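Local coordinates for FMN-binding protein (Syntrophomonas wolfei subsp. wolfei, PDB 3IN6), which binds flavin mononucleotide as a flavoprotein, its catalytic role, if any, not being shown by the structure alone, at the interface of chains A and B. Coordinates in Å, arbitrary orientation; residue numbers count along the deposited sequence, not the author numbering. Chains: chain A/B, FMN-binding protein.

The interface of chains A and B. Residues chain A 31, 34, 46-48; chain B 83, 85, 97, 143.
Selenomethionine B:Met83, on strand 79-87, reaches into chain A and meets A:Val48, A:Ile46 and A:Thr34. Its terminal methyl CE packs on A:Val48 CG2 at 3.6 Å, the two side chains crossing at about a right angle. CG lies anti to the backbone N (chi1 -158°) and the chain stays extended as far as the selenium, which lets SE reach A:Thr34 CG2 at 3.9 Å, with A:Ile46 CD1 beside that methyl, also against SE. A:Val48 works mainly through one branch: CG2 fits among B:Met83 CE, B:Leu85 CD1 and B:Val143 CG1, the last at 3.9 Å. A:Ile46, two residues before A:Val48 on strand 44-48, adds a polar grip to the apolar one. Its carbonyl O accepts a hydrogen bond from B:Arg97 NH1 at 2.8 Å, nearly straight (164° at H), in the carbonyl plane and at the guanidinium edge. B:Arg97 CD rests 4.0 Å from A:Ile46 CG2, and a bend at chi3 (-67°) turns the guanidinium toward the carbonyl. Shortening B:Arg97 to an alanine is likely to leave the A:Ile46 carbonyl O without this donor and A:Ile46 CG2 without the methylene that packs on it. Over one guanidinium face, near its rim, lie B:Val143 O and water 1; the water also joins A:Val48 N, at 2.8 Å, to B:Val143 O, bridging the chains. The patch is a mostly apolar seam of a two-fold symmetric interface and recurs with the chains exchanged. Because A:Val48 and B:Arg97 both belong to FMN-binding sites, the contact likely holds together the two chains' contributions to a flavin pocket at the dimer interface.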
# COMPACT_ATOMS: atom_id res chain seq x y z
N ILE A 31 13.27 0.33 -2.75
CA ILE A 31 12.72 1.45 -1.99
C ILE A 31 11.20 1.41 -2.12
O ILE A 31 10.47 1.58 -1.14
CB ILE A 31 13.22 2.81 -2.53
CG1 ILE A 31 14.74 2.94 -2.41
CG2 ILE A 31 12.59 3.97 -1.79
CD1 ILE A 31 15.30 4.23 -3.02
N THR A 34 6.14 -1.61 0.18
CA THR A 34 5.30 -1.16 1.27
C THR A 34 4.61 -2.29 2.02
O THR A 34 4.50 -3.42 1.49
CB THR A 34 4.14 -0.23 0.78
OG1 THR A 34 3.20 -0.99 -0.02
CG2 THR A 34 4.68 0.97 0.01
N ILE A 46 -0.54 2.38 5.72
CA ILE A 46 0.47 1.93 4.78
C ILE A 46 1.79 2.66 5.11
O ILE A 46 1.80 3.84 5.48
CB ILE A 46 0.06 2.15 3.34
CG1 ILE A 46 1.12 1.54 2.40
CG2 ILE A 46 -0.18 3.64 3.07
CD1 ILE A 46 0.74 1.52 0.97
N ALA A 47 2.90 1.94 5.00
CA ALA A 47 4.21 2.50 5.30
C ALA A 47 5.25 1.87 4.38
O ALA A 47 5.09 0.71 3.94
CB ALA A 47 4.57 2.23 6.77
N VAL A 48 6.29 2.63 4.08
CA VAL A 48 7.41 2.13 3.29
C VAL A 48 8.27 1.22 4.19
O VAL A 48 8.68 1.64 5.28
CB VAL A 48 8.26 3.26 2.70
CG1 VAL A 48 9.44 2.69 1.95
CG2 VAL A 48 7.40 4.16 1.80
N MSE B 83 -1.61 6.12 -1.41
CA MSE B 83 -0.21 6.50 -1.37
C MSE B 83 0.34 6.76 -2.77
O MSE B 83 0.09 5.96 -3.67
CB MSE B 83 0.66 5.42 -0.75
CG MSE B 83 1.97 5.99 -0.21
SE MSE B 83 3.29 4.64 0.08
CE MSE B 83 3.99 5.37 1.73
N LEU B 85 3.91 7.07 -4.32
CA LEU B 85 5.31 6.86 -3.96
C LEU B 85 6.17 7.08 -5.17
O LEU B 85 5.99 6.41 -6.18
CB LEU B 85 5.52 5.45 -3.44
CG LEU B 85 6.93 5.08 -2.95
CD1 LEU B 85 7.39 6.05 -1.87
CD2 LEU B 85 6.90 3.66 -2.42
N ARG B 97 0.69 10.37 1.78
CA ARG B 97 -0.33 9.40 2.18
C ARG B 97 -1.60 10.20 2.49
O ARG B 97 -1.54 11.18 3.23
CB ARG B 97 0.13 8.56 3.37
CG ARG B 97 1.33 7.66 3.04
CD ARG B 97 1.86 6.90 4.25
NE ARG B 97 2.45 7.78 5.25
CZ ARG B 97 2.84 7.40 6.47
NH1 ARG B 97 2.75 6.13 6.86
NH2 ARG B 97 3.36 8.30 7.31
N VAL B 143 5.12 10.83 3.34
CA VAL B 143 5.37 9.43 3.00
C VAL B 143 5.97 8.57 4.10
O VAL B 143 5.69 7.38 4.14
CB VAL B 143 6.27 9.29 1.74
CG1 VAL B 143 7.16 8.07 1.82
CG2 VAL B 143 5.41 9.21 0.52
O HOH W 1 6.09 5.17 5.34